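PDB 3O0F: putative metal-dependent phosphoesterase from Bifidobacterium adolescentis, which hydrolyses phosphoesters with a trinuclear metal centre of two irons and one zinc, binds AMP, and may act as a 5'-3' exonuclease on nucleic acids. Local coordinates for residues 21-26 / 52-57; 73-78 / 259-264. All coordinates share one frame; numbering follows the deposited sequence.

Contact 1: residues 21-26 / 52-57; sequences TVFSDG and TTAGWD. With ZN (zinc ion), chain C; AMP (adenosine monophosphate), chain B.
Phe-23 lays one face of its ring against the backbone of Ala-54 and Gly-55. Its CB has the Gly-55 amide N as its nearest atom across the contact, at 4.1 Å, and CG is closer to that same N, at 3.7 Å. From there the two sides of the ring part company. CD1 packs on the methyl of Ala-54, 3.6 Å from its CB, and CE1 beyond it faces Ala-54 O; CD2 and CE2 lie over Gly-55 CA, and CZ at the far end lies between Ala-54 O and that carbon. Gly-55 CA stands 3.8 Å from the ring centroid and 20° off its normal, a CH-pi contact over the face. A CB on Gly-55 would come too close to Phe-23 CD2, so the fit suits glycine. With Phe-23 CG anti to the carbonyl carbon (chi1 -69°), the ring is swung beside its own backbone N, and Thr-21 OG1 sits in plane at its edge. Thr-21 OG1 accepts from Phe-23 N at 3.1 Å, forming an ST turn; Thr-52 OG1 makes another by accepting from Ala-54 N at 2.9 Å. Thr-52 CG2 adds a looser touch on Phe-23 O. Two residues on, Asp-25 holds zinc through both carboxylate oxygens, OD1 at 2.3 Å and OD2 at 2.2 Å, and His-50 and His-263 bind the same ion. The hydrophobic contact thus joins the zinc-binding loop that follows strand 15-19 to the turn leading into helix 56-66, with Pro-30 of helix 30-39 also touching Phe-23.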
# COMPACT_ATOMS: atom_id res chain seq x y z
N THR A 21 2.54 8.19 -1.14
CA THR A 21 2.90 9.50 -1.60
C THR A 21 2.06 9.88 -2.80
O THR A 21 1.21 9.12 -3.23
CB THR A 21 4.42 9.55 -2.00
OG1 THR A 21 4.63 8.92 -3.28
CG2 THR A 21 5.32 8.92 -0.87
N VAL A 22 2.34 11.03 -3.35
CA VAL A 22 1.75 11.46 -4.63
C VAL A 22 1.97 10.51 -5.82
O VAL A 22 1.22 10.59 -6.78
CB VAL A 22 2.29 12.90 -5.07
CG1 VAL A 22 1.73 13.98 -4.14
CG2 VAL A 22 3.80 12.93 -5.14
N PHE A 23 2.97 9.63 -5.77
CA PHE A 23 3.11 8.60 -6.83
C PHE A 23 2.00 7.54 -6.79
O PHE A 23 1.85 6.75 -7.73
CB PHE A 23 4.49 7.99 -6.85
CG PHE A 23 5.54 8.94 -7.29
CD1 PHE A 23 5.79 9.13 -8.65
CD2 PHE A 23 6.25 9.69 -6.36
CE1 PHE A 23 6.72 10.08 -9.06
CE2 PHE A 23 7.19 10.61 -6.77
CZ PHE A 23 7.42 10.79 -8.13
N SER A 24 1.19 7.55 -5.73
CA SER A 24 -0.13 6.89 -5.80
C SER A 24 -1.22 7.77 -5.19
O SER A 24 -1.64 8.75 -5.82
CB SER A 24 -0.11 5.46 -5.21
OG SER A 24 0.35 5.39 -3.88
N ASP A 25 -1.68 7.44 -3.97
CA ASP A 25 -2.80 8.14 -3.37
C ASP A 25 -2.50 8.98 -2.12
O ASP A 25 -3.42 9.41 -1.43
CB ASP A 25 -3.97 7.18 -3.13
CG ASP A 25 -3.64 6.00 -2.22
OD1 ASP A 25 -2.45 5.76 -1.86
OD2 ASP A 25 -4.63 5.28 -1.85
N GLY A 26 -1.21 9.18 -1.81
CA GLY A 26 -0.80 10.06 -0.74
C GLY A 26 -0.83 11.49 -1.28
O GLY A 26 -1.02 11.70 -2.46
N THR A 52 3.62 0.30 -8.10
CA THR A 52 4.63 1.14 -8.71
C THR A 52 5.93 1.21 -7.90
O THR A 52 5.93 1.03 -6.66
CB THR A 52 4.11 2.60 -8.90
OG1 THR A 52 5.00 3.34 -9.75
CG2 THR A 52 3.94 3.33 -7.52
N THR A 53 7.01 1.54 -8.60
CA THR A 53 8.28 1.98 -7.99
C THR A 53 8.63 3.40 -8.41
O THR A 53 9.78 3.83 -8.29
CB THR A 53 9.44 1.05 -8.44
OG1 THR A 53 9.55 1.11 -9.87
CG2 THR A 53 9.15 -0.36 -8.01
N ALA A 54 7.65 4.16 -8.90
CA ALA A 54 7.96 5.46 -9.55
C ALA A 54 8.60 6.50 -8.60
O ALA A 54 9.38 7.35 -9.04
CB ALA A 54 6.69 6.04 -10.26
N GLY A 55 8.27 6.43 -7.31
CA GLY A 55 8.89 7.31 -6.32
C GLY A 55 10.18 6.83 -5.67
O GLY A 55 10.70 7.48 -4.78
N TRP A 56 10.70 5.68 -6.09
CA TRP A 56 11.92 5.14 -5.50
C TRP A 56 13.16 6.04 -5.62
O TRP A 56 13.83 6.28 -4.64
CB TRP A 56 12.22 3.75 -6.10
CG TRP A 56 11.39 2.65 -5.54
CD1 TRP A 56 10.14 2.74 -4.95
CD2 TRP A 56 11.73 1.26 -5.54
NE1 TRP A 56 9.75 1.52 -4.51
CE2 TRP A 56 10.69 0.59 -4.89
CE3 TRP A 56 12.82 0.53 -6.00
CZ2 TRP A 56 10.70 -0.80 -4.71
CZ3 TRP A 56 12.85 -0.83 -5.80
CH2 TRP A 56 11.80 -1.48 -5.16
N ASP A 57 13.49 6.50 -6.81
CA ASP A 57 14.62 7.45 -6.99
C ASP A 57 14.48 8.69 -6.12
O ASP A 57 15.39 9.05 -5.41
CB ASP A 57 14.74 7.88 -8.46
CG ASP A 57 15.21 6.74 -9.39
OD1 ASP A 57 15.60 5.66 -8.90
OD2 ASP A 57 15.17 6.93 -10.63
ZN ZN C . -3.31 4.03 -0.54
P AMP B . -9.06 1.37 -5.39
O1P AMP B . -7.90 0.46 -5.23
O2P AMP B . -8.86 2.25 -6.59
O3P AMP B . -10.43 0.68 -5.35
O5' AMP B . -9.04 2.36 -4.13
C5' AMP B . -9.28 1.87 -2.84
C4' AMP B . -8.19 2.39 -1.96
O4' AMP B . -8.38 3.78 -1.58
C3' AMP B . -8.10 1.57 -0.67
O3' AMP B . -6.94 0.75 -0.73
C2' AMP B . -7.89 2.71 0.32
O2' AMP B . -7.67 2.54 1.72
C1' AMP B . -7.54 3.98 -0.45
N9 AMP B . -7.83 5.21 0.30
C8 AMP B . -7.05 6.30 0.31
N7 AMP B . -7.60 7.26 1.09
C5 AMP B . -8.75 6.79 1.59
C6 AMP B . -9.81 7.29 2.48
N6 AMP B . -9.75 8.54 3.03
N1 AMP B . -10.85 6.46 2.72
C2 AMP B . -10.95 5.22 2.20
N3 AMP B . -10.02 4.70 1.39
C4 AMP B . -8.91 5.42 1.06

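Contact 2: residues 73-78 / 259-264; sequences GTEITA and GSDWHG. With FE (Fe (III) ion), chain E; FE (Fe (III) ion), chain D; ZN (zinc ion), chain C; EDO (1,2-ethanediol), chain G.
Glu-75 and Asp-261 meet through metal rather than directly: this is a metal-bridged carboxylate contact between the interior strand 70-80 and the loop after strand 255-258, deep in the chain. Glu-75 OE1 and Asp-261 OD1 stay 4.4 Å apart, both bound to one iron, at 2.2 Å and 2.3 Å respectively, which probably offsets their like charges. Extended from the strand with CG anti to the backbone N (chi1 180°), Glu-75 delivers its other oxygen, OE2, to the second iron at 2.1 Å. Water 1 also bridges the two irons and donates to Asp-261 OD2, 2.5 Å away; His-234 is a further partner of Asp-261. His-18 and His-20 complete the first iron's protein ligands, His-86 and His-203 those of the second. His-263 NE2 binds zinc, while ND1 donates to Asp-261 O (2.7 Å), a bond lying in the imidazole plane but above the carbonyl plane, which, with the zinc on NE2, fixes the ring's rotation. Trp-262 turns its indole over Gly-264 N, 3.3 Å from the ring plane, and touches Leu-33 and Gln-36 of helix 30-39; NE1 donates to O2 of a 1,2-ethanediol, probably from the crystallisation liquor. An alanine in place of Trp-262 is likely to leave a gap against that helix and uncover Gly-264 N. Histidines and carboxylates gathered around three metals are characteristic of the PHP phosphoesterase active site.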
# COMPACT_ATOMS: atom_id res chain seq x y z
N GLY A 73 9.77 -0.06 -1.23
CA GLY A 73 8.64 -0.96 -1.23
C GLY A 73 7.51 -0.57 -2.16
O GLY A 73 7.52 0.48 -2.80
N THR A 74 6.53 -1.45 -2.25
CA THR A 74 5.38 -1.25 -3.15
C THR A 74 4.20 -1.97 -2.50
O THR A 74 4.37 -3.06 -1.96
CB THR A 74 5.61 -1.88 -4.51
OG1 THR A 74 6.68 -1.22 -5.19
CG2 THR A 74 4.33 -1.81 -5.38
N GLU A 75 3.00 -1.41 -2.56
CA GLU A 75 1.82 -2.13 -2.10
C GLU A 75 1.11 -2.66 -3.35
O GLU A 75 0.67 -1.91 -4.22
CB GLU A 75 0.88 -1.24 -1.26
CG GLU A 75 -0.31 -2.02 -0.82
CD GLU A 75 -1.16 -1.33 0.25
OE1 GLU A 75 -0.95 -0.18 0.49
OE2 GLU A 75 -1.97 -2.01 0.92
N ILE A 76 1.05 -3.97 -3.46
CA ILE A 76 0.56 -4.60 -4.67
C ILE A 76 -0.89 -5.01 -4.46
O ILE A 76 -1.22 -5.74 -3.50
CB ILE A 76 1.40 -5.85 -5.04
CG1 ILE A 76 2.88 -5.48 -5.11
CG2 ILE A 76 0.90 -6.47 -6.38
CD1 ILE A 76 3.82 -6.66 -5.35
N THR A 77 -1.72 -4.58 -5.39
CA THR A 77 -3.14 -4.93 -5.40
C THR A 77 -3.31 -6.38 -5.88
O THR A 77 -2.79 -6.75 -6.92
CB THR A 77 -3.90 -3.97 -6.39
OG1 THR A 77 -3.50 -2.62 -6.17
CG2 THR A 77 -5.44 -4.06 -6.25
N ALA A 78 -4.03 -7.19 -5.12
CA ALA A 78 -4.17 -8.58 -5.43
C ALA A 78 -5.54 -9.10 -4.97
O ALA A 78 -6.30 -8.39 -4.31
CB ALA A 78 -3.00 -9.40 -4.81
N GLY A 259 2.85 -0.52 10.43
CA GLY A 259 3.00 0.70 9.67
C GLY A 259 1.74 1.54 9.80
O GLY A 259 0.73 1.05 10.27
N SER A 260 1.82 2.80 9.38
CA SER A 260 0.74 3.75 9.59
C SER A 260 -0.30 3.72 8.48
O SER A 260 -1.44 4.07 8.73
CB SER A 260 1.28 5.16 9.67
OG SER A 260 1.96 5.51 8.48
N ASP A 261 0.08 3.30 7.27
CA ASP A 261 -0.73 3.53 6.09
C ASP A 261 -0.97 5.04 5.91
O ASP A 261 -2.03 5.46 5.50
CB ASP A 261 -2.07 2.82 6.21
CG ASP A 261 -2.42 2.07 4.98
OD1 ASP A 261 -1.94 2.47 3.90
OD2 ASP A 261 -3.12 1.06 5.11
N TRP A 262 0.05 5.85 6.21
CA TRP A 262 -0.02 7.26 5.99
C TRP A 262 -0.24 7.58 4.53
O TRP A 262 0.40 7.01 3.63
CB TRP A 262 1.30 7.87 6.44
CG TRP A 262 1.48 9.34 6.36
CD1 TRP A 262 1.03 10.26 7.23
CD2 TRP A 262 2.32 10.03 5.43
NE1 TRP A 262 1.50 11.51 6.89
CE2 TRP A 262 2.34 11.38 5.81
CE3 TRP A 262 3.07 9.63 4.31
CZ2 TRP A 262 3.02 12.34 5.09
CZ3 TRP A 262 3.78 10.58 3.60
CH2 TRP A 262 3.75 11.93 4.00
N HIS A 263 -1.16 8.51 4.31
CA HIS A 263 -1.41 9.08 3.01
C HIS A 263 -1.40 10.60 3.12
O HIS A 263 -2.04 11.30 2.33
CB HIS A 263 -2.80 8.63 2.52
CG HIS A 263 -2.91 7.19 2.14
ND1 HIS A 263 -2.77 6.15 3.02
CD2 HIS A 263 -3.21 6.62 0.95
CE1 HIS A 263 -2.97 5.00 2.40
NE2 HIS A 263 -3.23 5.27 1.13
N GLY A 264 -0.70 11.13 4.12
CA GLY A 264 -0.68 12.56 4.34
C GLY A 264 -2.05 13.07 4.73
O GLY A 264 -2.72 12.50 5.60
FE FE E . -1.51 1.05 2.17
FE FE D . -3.89 -1.41 1.67
ZN ZN C . -3.31 4.03 -0.54
C1 EDO G . 2.12 13.21 9.97
O1 EDO G . 0.97 12.29 9.96
C2 EDO G . 1.86 14.55 9.28
O2 EDO G . 1.89 14.44 7.83
O HOH W 1 -2.90 -0.27 2.99

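How the contacts relate
From the N terminus, strand 15-19 runs into the 21-26 loop; contact 1 closes a short loop, spanning helix 30-39 and strand 44-47, when 52-57 returns to it. Helix 56-66 leads on to strand 70-80, where contact 2 opens, closing only some 180 residues later at 259-264. The loops follow in series, neither nesting nor crossing. They meet in space, centres about 10 Å apart: Thr-52 O and Thr-74 OG1 probably share a hydrogen bond, as do Trp-56 NE1 and Gly-73 O, and the zinc joins Asp-25 to His-263. Contact 1 ties the loop after edge strand 15-19 to the turn before helix 56-66; contact 2 ties the loop after the other edge strand, 255-258, to interior strand 70-80.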